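Local coordinates for protein ferredoxin component of carbazole 1,9a-dioxygenase (Nocardioides aromaticivorans, PDB 3GCE) that carries a Rieske [2Fe-2S] cluster and, as the ferredoxin component, probably passes electrons to the terminal oxygenase of carbazole 1,9a-dioxygenase, at residues A[49-54]-A[70-75]; A[62-67]-A[76-81]; A[32-37]-A[55-60]. One frame throughout, in Å; residues are numbered along the deposited sequence.

Contact 1 of 3, residues A[49-54]-A[70-75]; sequences NLCSHA and IECPLH. With FES (Fe2/s2 (inorganic) cluster), chain B.
Cys51 and Cys72 reach for the same iron from two separate loops, and His53 and His75 do the same for the other; the pattern is Cys-X-His on 49-54 and Cys-X-X-His on 70-75, the signature of a Rieske [2Fe-2S] site. Metal coordination carries the contact. Iron FE1 is held by Cys51 SG at 2.3 Å and by Cys72 SG at 2.2 Å, and both thiolates arrive the same way, SG anti to the backbone N (chi1 -176° and 176°). Iron FE2 takes His53 ND1 and His75 ND1, each at 2.1 Å.

Sharing a metal forces the ligands together. The two ND1 atoms lie 3.2 Å apart without a hydrogen bond, since both are ligands of the same iron. The imidazole planes stand at 84° to each other, and His75 ND1 meets the His53 ring near its plane.

No hydrogen bond crosses between the segments; the two to the thiolates are local and built alike: His53 N donates to Cys51 SG, and Leu74 N to Cys72 SG, both at 3.5 Å. Such N-H...S bonds are likely to draw charge off the thiolates and so favour the reduced cluster.

Packing adds to this at sulfide S2, where Ala54 CB lies 3.7 Å away and Leu74 CD2 also approaches.

The 49-54 loop follows strand 43-48, while 70-75 runs out of strand 69-71. Strand 78-80 backs the cysteine end, Phe79 touching both Cys51 and Ser52, and Cys91 from a further loop packs on Cys51.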
loop_
_atom_site.group_PDB
_atom_site.type_symbol
_atom_site.label_atom_id
_atom_site.label_comp_id
_atom_site.label_asym_id
_atom_site.label_seq_id
_atom_site.Cartn_x
_atom_site.Cartn_y
_atom_site.Cartn_z
ATOM N N ASN A 49 -1.365 4.498 3.880
ATOM C CA ASN A 49 -2.640 3.846 4.130
ATOM C C ASN A 49 -3.796 4.836 4.239
ATOM O O ASN A 49 -4.941 4.428 4.297
ATOM C CB ASN A 49 -2.586 3.005 5.414
ATOM C CG ASN A 49 -3.706 1.969 5.478
ATOM O OD1 ASN A 49 -4.057 1.374 4.470
ATOM N ND2 ASN A 49 -4.261 1.757 6.666
ATOM N N LEU A 50 -3.485 6.124 4.316
ATOM C CA LEU A 50 -4.526 7.137 4.471
ATOM C C LEU A 50 -4.938 7.682 3.139
ATOM O O LEU A 50 -4.112 8.242 2.422
ATOM C CB LEU A 50 -4.044 8.309 5.323
ATOM C CG LEU A 50 -4.469 8.337 6.774
ATOM C CD1 LEU A 50 -6.014 8.539 6.884
ATOM C CD2 LEU A 50 -3.965 7.072 7.471
ATOM N N CYS A 51 -6.227 7.567 2.832
ATOM C CA CYS A 51 -6.754 8.107 1.575
ATOM C C CYS A 51 -6.533 9.627 1.548
ATOM O O CYS A 51 -6.662 10.287 2.587
ATOM C CB CYS A 51 -8.255 7.780 1.463
ATOM S SG CYS A 51 -8.986 8.304 -0.089
ATOM N N SER A 52 -6.200 10.189 0.383
ATOM C CA SER A 52 -6.017 11.637 0.293
ATOM C C SER A 52 -7.336 12.415 0.197
ATOM O O SER A 52 -7.350 13.651 0.351
ATOM C CB SER A 52 -5.170 11.994 -0.927
ATOM O OG SER A 52 -5.884 11.674 -2.090
ATOM N N HIS A 53 -8.441 11.719 -0.026
ATOM C CA HIS A 53 -9.691 12.422 -0.235
ATOM C C HIS A 53 -10.313 12.866 1.107
ATOM O O HIS A 53 -10.736 14.013 1.259
ATOM C CB HIS A 53 -10.676 11.586 -1.079
ATOM C CG HIS A 53 -12.053 12.167 -1.114
ATOM N ND1 HIS A 53 -13.134 11.550 -0.525
ATOM C CD2 HIS A 53 -12.507 13.347 -1.594
ATOM C CE1 HIS A 53 -14.206 12.313 -0.674
ATOM N NE2 HIS A 53 -13.847 13.415 -1.309
ATOM N N ALA A 54 -10.384 11.943 2.058
ATOM C CA ALA A 54 -10.868 12.241 3.402
ATOM C C ALA A 54 -10.269 11.182 4.300
ATOM O O ALA A 54 -9.488 10.349 3.844
ATOM C CB ALA A 54 -12.393 12.221 3.456
ATOM N N ILE A 70 -5.835 -0.011 -5.476
ATOM C CA ILE A 70 -6.546 -0.173 -4.218
ATOM C C ILE A 70 -7.753 0.782 -4.249
ATOM O O ILE A 70 -7.642 1.951 -4.620
ATOM C CB ILE A 70 -5.637 0.146 -3.010
ATOM C CG1 ILE A 70 -6.353 -0.166 -1.681
ATOM C CG2 ILE A 70 -5.199 1.635 -3.035
ATOM C CD1 ILE A 70 -6.713 -1.645 -1.487
ATOM N N GLU A 71 -8.901 0.276 -3.843
ATOM C CA GLU A 71 -10.127 1.058 -3.871
ATOM C C GLU A 71 -10.491 1.423 -2.433
ATOM O O GLU A 71 -10.605 0.543 -1.579
ATOM C CB GLU A 71 -11.224 0.238 -4.519
ATOM C CG GLU A 71 -12.625 0.857 -4.504
ATOM C CD GLU A 71 -13.636 -0.072 -5.180
ATOM O OE1 GLU A 71 -13.319 -1.265 -5.368
ATOM O OE2 GLU A 71 -14.752 0.369 -5.521
ATOM N N CYS A 72 -10.629 2.720 -2.161
ATOM C CA CYS A 72 -10.901 3.208 -0.802
ATOM C C CYS A 72 -12.253 2.647 -0.324
ATOM O O CYS A 72 -13.225 2.658 -1.084
ATOM C CB CYS A 72 -10.965 4.744 -0.840
ATOM S SG CYS A 72 -11.404 5.523 0.744
ATOM N N PRO A 73 -12.337 2.176 0.932
ATOM C CA PRO A 73 -13.629 1.625 1.373
ATOM C C PRO A 73 -14.754 2.657 1.582
ATOM O O PRO A 73 -15.944 2.276 1.657
ATOM C CB PRO A 73 -13.295 0.949 2.712
ATOM C CG PRO A 73 -12.103 1.678 3.233
ATOM C CD PRO A 73 -11.296 2.090 1.982
ATOM N N LEU A 74 -14.395 3.939 1.654
ATOM C CA LEU A 74 -15.351 4.930 2.084
ATOM C C LEU A 74 -16.118 5.556 0.920
ATOM O O LEU A 74 -17.354 5.520 0.920
ATOM C CB LEU A 74 -14.704 5.985 2.996
ATOM C CG LEU A 74 -15.652 6.993 3.647
ATOM C CD1 LEU A 74 -16.777 6.310 4.487
ATOM C CD2 LEU A 74 -14.832 7.994 4.484
ATOM N N HIS A 75 -15.412 6.142 -0.046
ATOM C CA HIS A 75 -16.089 6.695 -1.231
ATOM C C HIS A 75 -15.580 6.080 -2.531
ATOM O O HIS A 75 -15.830 6.610 -3.643
ATOM C CB HIS A 75 -15.986 8.215 -1.307
ATOM C CG HIS A 75 -16.262 8.913 -0.011
ATOM N ND1 HIS A 75 -15.279 9.547 0.708
ATOM C CD2 HIS A 75 -17.414 9.102 0.682
ATOM C CE1 HIS A 75 -15.805 10.102 1.790
ATOM N NE2 HIS A 75 -17.101 9.833 1.807
HETATM FE FE1 FES B . -11.194 7.701 0.237
HETATM FE FE2 FES B . -13.242 9.522 0.084
HETATM S S1 FES B . -12.467 8.201 -1.579
HETATM S S2 FES B . -12.000 8.950 1.821
#

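Contact 2 of 3, residues A[62-67]-A[76-81]; sequences VFHAES and VGRFDV
Arg78 sends its side chain from strand 78-80 toward the strand 62-64 hairpin and lays its guanidinium flat on the ring of His64. From CB the chain leaves with CG anti to the carbonyl carbon (chi1 -63°) and then runs extended from CG to NE, which carries the flat end out to the ring. NE comes within 4.0 Å of His64 NE2. CZ lies closer, 3.6 Å from that same NE2, so the guanidinium centre sits beneath the ring nitrogen. NH1 is over the middle of the imidazole, and it also forms a salt bridge to Glu69. NH2 is 3.5 Å from His64 CE1. The planes are only 14° apart with centres separated by 3.8 Å, nearly parallel and stacked face to face.

His64 is steadied from the side as well, because NE2 is hydrogen-bonded to Glu71 OE1, an acid that also makes a long, weak ion pair with Arg78 NH2. Replacing His64 by an alanine would probably leave the guanidinium without its stacking surface, freer to swing about Glu69, and Glu71 without this hydrogen-bond mate.

Further along, Phe63 CE1 meets Val81 CG2 at 3.8 Å, the ring presenting its edge to the methyl. A water links Ser67 O to Asp80 OD1, 2.7 Å from each.

Strands 62-64 and 78-80 do not pair directly; strand 69-71 lies between them in a four-stranded antiparallel sheet, and the Arg78-His64 stack spans it on one side. This small sheet belongs to the cluster-binding part of the Rieske domain, and Gly77, next to Arg78, touches the [2Fe-2S] cluster.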
loop_
_atom_site.group_PDB
_atom_site.type_symbol
_atom_site.label_atom_id
_atom_site.label_comp_id
_atom_site.label_asym_id
_atom_site.label_seq_id
_atom_site.Cartn_x
_atom_site.Cartn_y
_atom_site.Cartn_z
ATOM N N VAL A 62 -10.731 -2.492 -1.213
ATOM C CA VAL A 62 -10.679 -3.638 -2.128
ATOM C C VAL A 62 -9.486 -3.497 -3.063
ATOM O O VAL A 62 -9.318 -2.449 -3.711
ATOM C CB VAL A 62 -12.002 -3.764 -2.914
ATOM C CG1 VAL A 62 -11.903 -4.826 -4.048
ATOM C CG2 VAL A 62 -13.136 -4.135 -1.938
ATOM N N PHE A 63 -8.645 -4.540 -3.125
ATOM C CA PHE A 63 -7.520 -4.532 -4.048
ATOM C C PHE A 63 -7.901 -5.196 -5.370
ATOM O O PHE A 63 -8.453 -6.288 -5.380
ATOM C CB PHE A 63 -6.274 -5.185 -3.418
ATOM C CG PHE A 63 -5.075 -5.215 -4.329
ATOM C CD1 PHE A 63 -4.421 -4.036 -4.690
ATOM C CD2 PHE A 63 -4.593 -6.428 -4.818
ATOM C CE1 PHE A 63 -3.306 -4.068 -5.526
ATOM C CE2 PHE A 63 -3.469 -6.474 -5.663
ATOM C CZ PHE A 63 -2.826 -5.294 -6.004
ATOM N N HIS A 64 -7.588 -4.510 -6.472
ATOM C CA HIS A 64 -7.868 -4.971 -7.810
ATOM C C HIS A 64 -6.553 -5.371 -8.457
ATOM O O HIS A 64 -5.833 -4.522 -8.981
ATOM C CB HIS A 64 -8.585 -3.877 -8.635
ATOM C CG HIS A 64 -9.901 -3.467 -8.058
ATOM N ND1 HIS A 64 -11.091 -4.036 -8.449
ATOM C CD2 HIS A 64 -10.213 -2.572 -7.091
ATOM C CE1 HIS A 64 -12.078 -3.512 -7.746
ATOM N NE2 HIS A 64 -11.574 -2.621 -6.915
ATOM N N ALA A 65 -6.243 -6.670 -8.396
ATOM C CA ALA A 65 -4.951 -7.168 -8.886
ATOM C C ALA A 65 -4.768 -6.899 -10.380
ATOM O O ALA A 65 -3.663 -6.605 -10.819
ATOM C CB ALA A 65 -4.757 -8.655 -8.558
ATOM N N GLU A 66 -5.848 -6.959 -11.148
ATOM C CA GLU A 66 -5.757 -6.846 -12.616
ATOM C C GLU A 66 -5.272 -5.475 -13.040
ATOM O O GLU A 66 -4.595 -5.344 -14.059
ATOM C CB GLU A 66 -7.120 -7.082 -13.273
ATOM C CG GLU A 66 -8.237 -7.512 -12.316
ATOM C CD GLU A 66 -8.856 -6.370 -11.467
ATOM O OE1 GLU A 66 -8.636 -5.193 -11.844
ATOM O OE2 GLU A 66 -9.520 -6.636 -10.427
ATOM N N SER A 67 -5.667 -4.447 -12.283
ATOM C CA SER A 67 -5.318 -3.076 -12.596
ATOM C C SER A 67 -4.333 -2.453 -11.590
ATOM O O SER A 67 -3.953 -1.290 -11.753
ATOM C CB SER A 67 -6.597 -2.225 -12.716
ATOM O OG SER A 67 -7.258 -2.104 -11.461
ATOM N N VAL A 76 -14.859 4.972 -2.383
ATOM C CA VAL A 76 -14.441 4.117 -3.513
ATOM C C VAL A 76 -13.641 4.836 -4.623
ATOM O O VAL A 76 -13.648 4.437 -5.791
ATOM C CB VAL A 76 -15.590 3.176 -4.056
ATOM C CG1 VAL A 76 -16.054 2.220 -2.950
ATOM C CG2 VAL A 76 -16.784 3.942 -4.683
ATOM N N GLY A 77 -12.948 5.904 -4.225
ATOM C CA GLY A 77 -11.834 6.414 -5.024
ATOM C C GLY A 77 -10.795 5.318 -5.193
ATOM O O GLY A 77 -10.837 4.313 -4.483
ATOM N N ARG A 78 -9.853 5.488 -6.122
ATOM C CA ARG A 78 -8.790 4.486 -6.306
ATOM C C ARG A 78 -7.410 5.102 -6.440
ATOM O O ARG A 78 -7.287 6.244 -6.883
ATOM C CB ARG A 78 -9.035 3.602 -7.527
ATOM C CG ARG A 78 -10.305 2.735 -7.451
ATOM C CD ARG A 78 -10.377 1.717 -8.596
ATOM N NE ARG A 78 -11.670 1.017 -8.601
ATOM C CZ ARG A 78 -11.968 -0.037 -9.364
ATOM N NH1 ARG A 78 -11.076 -0.544 -10.213
ATOM N NH2 ARG A 78 -13.175 -0.583 -9.277
ATOM N N PHE A 79 -6.391 4.337 -6.035
ATOM C CA PHE A 79 -4.977 4.695 -6.260
ATOM C C PHE A 79 -4.236 3.563 -6.947
ATOM O O PHE A 79 -4.536 2.376 -6.729
ATOM C CB PHE A 79 -4.265 5.007 -4.935
ATOM C CG PHE A 79 -4.878 6.174 -4.185
ATOM C CD1 PHE A 79 -5.883 5.955 -3.237
ATOM C CD2 PHE A 79 -4.395 7.479 -4.374
ATOM C CE1 PHE A 79 -6.457 7.028 -2.518
ATOM C CE2 PHE A 79 -4.955 8.544 -3.665
ATOM C CZ PHE A 79 -5.982 8.307 -2.724
ATOM N N ASP A 80 -3.248 3.938 -7.745
ATOM C CA ASP A 80 -2.286 2.994 -8.282
ATOM C C ASP A 80 -1.312 2.639 -7.124
ATOM O O ASP A 80 -0.637 3.517 -6.593
ATOM C CB ASP A 80 -1.553 3.644 -9.466
ATOM C CG ASP A 80 -0.343 2.829 -9.930
ATOM O OD1 ASP A 80 -0.355 1.567 -9.770
ATOM O OD2 ASP A 80 0.622 3.462 -10.444
ATOM N N VAL A 81 -1.240 1.362 -6.749
ATOM C CA VAL A 81 -0.331 0.929 -5.669
ATOM C C VAL A 81 1.147 1.011 -6.004
ATOM O O VAL A 81 1.982 0.972 -5.094
ATOM C CB VAL A 81 -0.687 -0.476 -5.122
ATOM C CG1 VAL A 81 -2.111 -0.466 -4.538
ATOM C CG2 VAL A 81 -0.542 -1.568 -6.199
HETATM O O HOH W 1 -2.565 1.013 -11.268
#

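Contact 3 of 3, residues A[32-37]-A[55-60]; sequences GDEVMV and EAYLDM
Met36 lays its CG alongside the CB of Asp59, 3.8 Å away, the two side chains sliding past each other in opposite directions. The methionine leaves the strand toward the loop, its CG anti to the backbone N (chi1 -170°), then bends at both chi2 and chi3, so that its methyl turns aside to Leu58. There CE stands 4.2 Å from Leu58 CB, the two chains crossing at about a right angle. Ile70 of strand 69-71 touches both Met36 and Leu58, two buried side chains.

Between the segments lies the seam of the Rieske fold: 32-37 runs along the central strand of the antiparallel sheet 26-30, 33-40, 43-48, whereas 55-60 belongs to the cluster-binding part and ends in a 3-10 turn, Met60 N bonded to Tyr57 O at 3.1 Å. Ala56 touches the [2Fe-2S] cluster, and the side chain of Leu58 lies about 5 Å from it, nearest atom to nearest atom.

Acidic groups gather at the other end. Glu34 reaches out on an extended chain and sets OE2 3.6 Å from Tyr57 CD1, its carboxylate plane only 10° from that of the ring. The same OE2 accepts a hydrogen bond from Asn49 ND2, which helps to hold the carboxylate in place. Asp59 OD1 is 4.6 Å from Glu34 OE2, and two like charges at that range would probably raise the proton affinity of one or both. Asn49 also ties the loop down, its OD1 accepting from Asp59 N.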
loop_
_atom_site.group_PDB
_atom_site.type_symbol
_atom_site.label_atom_id
_atom_site.label_comp_id
_atom_site.label_asym_id
_atom_site.label_seq_id
_atom_site.Cartn_x
_atom_site.Cartn_y
_atom_site.Cartn_z
ATOM N N GLY A 32 6.162 5.754 12.430
ATOM C CA GLY A 32 5.110 6.718 12.716
ATOM C C GLY A 32 4.093 6.875 11.603
ATOM O O GLY A 32 2.984 7.359 11.858
ATOM N N ASP A 33 4.457 6.485 10.374
ATOM C CA ASP A 33 3.518 6.548 9.234
ATOM C C ASP A 33 2.843 5.214 8.958
ATOM O O ASP A 33 3.494 4.178 8.932
ATOM C CB ASP A 33 4.213 7.032 7.965
ATOM C CG ASP A 33 4.739 8.448 8.099
ATOM O OD1 ASP A 33 3.956 9.349 8.465
ATOM O OD2 ASP A 33 5.941 8.650 7.857
ATOM N N GLU A 34 1.534 5.257 8.717
ATOM C CA GLU A 34 0.789 4.047 8.460
ATOM C C GLU A 34 0.860 3.753 6.968
ATOM O O GLU A 34 0.535 4.619 6.118
ATOM C CB GLU A 34 -0.666 4.207 8.899
ATOM C CG GLU A 34 -1.394 2.905 9.119
ATOM C CD GLU A 34 -2.827 3.134 9.607
ATOM O OE1 GLU A 34 -3.044 3.941 10.550
ATOM O OE2 GLU A 34 -3.738 2.513 9.041
ATOM N N VAL A 35 1.296 2.537 6.657
ATOM C CA VAL A 35 1.604 2.164 5.282
ATOM C C VAL A 35 0.874 0.892 4.852
ATOM O O VAL A 35 0.968 -0.156 5.509
ATOM C CB VAL A 35 3.131 1.995 5.092
ATOM C CG1 VAL A 35 3.451 1.596 3.667
ATOM C CG2 VAL A 35 3.825 3.296 5.413
ATOM N N MET A 36 0.132 1.000 3.757
ATOM C CA MET A 36 -0.552 -0.148 3.192
ATOM C C MET A 36 0.442 -0.921 2.344
ATOM O O MET A 36 1.104 -0.341 1.479
ATOM C CB MET A 36 -1.733 0.300 2.331
ATOM C CG MET A 36 -2.649 -0.860 1.895
ATOM S SD MET A 36 -2.364 -1.341 0.201
ATOM C CE MET A 36 -3.113 0.074 -0.506
ATOM N N VAL A 37 0.524 -2.222 2.599
ATOM C CA VAL A 37 1.413 -3.108 1.867
ATOM C C VAL A 37 0.556 -4.192 1.225
ATOM O O VAL A 37 -0.360 -4.704 1.868
ATOM C CB VAL A 37 2.524 -3.662 2.821
ATOM C CG1 VAL A 37 3.388 -4.711 2.149
ATOM C CG2 VAL A 37 3.401 -2.507 3.269
ATOM N N GLU A 55 -10.602 11.202 5.580
ATOM C CA GLU A 55 -10.055 10.185 6.440
ATOM C C GLU A 55 -10.663 8.829 6.107
ATOM O O GLU A 55 -11.849 8.591 6.355
ATOM C CB GLU A 55 -10.266 10.517 7.912
ATOM C CG GLU A 55 -9.474 9.585 8.811
ATOM C CD GLU A 55 -10.034 9.526 10.212
ATOM O OE1 GLU A 55 -10.871 10.402 10.554
ATOM O OE2 GLU A 55 -9.633 8.610 10.969
ATOM N N ALA A 56 -9.856 7.947 5.530
ATOM C CA ALA A 56 -10.242 6.534 5.390
ATOM C C ALA A 56 -8.984 5.697 5.233
ATOM O O ALA A 56 -7.946 6.227 4.846
ATOM C CB ALA A 56 -11.178 6.328 4.207
ATOM N N TYR A 57 -9.092 4.403 5.521
ATOM C CA TYR A 57 -7.939 3.528 5.617
ATOM C C TYR A 57 -7.952 2.502 4.489
ATOM O O TYR A 57 -8.797 1.619 4.430
ATOM C CB TYR A 57 -7.817 2.920 7.049
ATOM C CG TYR A 57 -7.768 4.054 8.049
ATOM C CD1 TYR A 57 -6.544 4.657 8.380
ATOM C CD2 TYR A 57 -8.936 4.589 8.595
ATOM C CE1 TYR A 57 -6.483 5.747 9.263
ATOM C CE2 TYR A 57 -8.885 5.711 9.489
ATOM C CZ TYR A 57 -7.635 6.261 9.809
ATOM O OH TYR A 57 -7.517 7.339 10.656
ATOM N N LEU A 58 -7.009 2.677 3.558
ATOM C CA LEU A 58 -7.044 1.975 2.289
ATOM C C LEU A 58 -6.948 0.447 2.392
ATOM O O LEU A 58 -7.556 -0.258 1.600
ATOM C CB LEU A 58 -5.934 2.503 1.365
ATOM C CG LEU A 58 -6.055 3.996 1.029
ATOM C CD1 LEU A 58 -4.829 4.409 0.194
ATOM C CD2 LEU A 58 -7.373 4.301 0.258
ATOM N N ASP A 59 -6.189 -0.066 3.349
ATOM C CA ASP A 59 -6.079 -1.513 3.545
ATOM C C ASP A 59 -7.424 -2.207 3.838
ATOM O O ASP A 59 -7.550 -3.420 3.667
ATOM C CB ASP A 59 -5.054 -1.834 4.649
ATOM C CG ASP A 59 -5.613 -1.682 6.051
ATOM O OD1 ASP A 59 -5.955 -0.565 6.491
ATOM O OD2 ASP A 59 -5.672 -2.707 6.748
ATOM N N MET A 60 -8.413 -1.433 4.299
ATOM C CA MET A 60 -9.755 -1.960 4.568
ATOM C C MET A 60 -10.652 -1.916 3.324
ATOM O O MET A 60 -11.801 -2.371 3.371
ATOM C CB MET A 60 -10.430 -1.174 5.710
ATOM C CG MET A 60 -9.670 -1.125 7.045
ATOM S SD MET A 60 -9.166 -2.745 7.582
ATOM C CE MET A 60 -10.777 -3.423 8.009
#

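In the fold
All three contacts lie in the Rieske domain. Along the chain, contact 3 closes before contact 2 opens, while contact 1 interleaves with both. Contact 1 is about 10 Å from contact 2 and about 9 Å from contact 3, centre to centre; contacts 2 and 3 are about 14 Å apart. Contacts 1 and 2 share the sheet of strands 62-64, 69-71, 78-80 and 86-88, whereas contact 3 fastens the neighbouring sheet 26-30, 33-40, 43-48 to the loop following strand 43-48. That same loop carries Cys51 and His53, so the iron-sulfur site of contact 1 is connected with both sheets. Phe79 against Leu58 and Val81 against Met36 join contacts 2 and 3 directly.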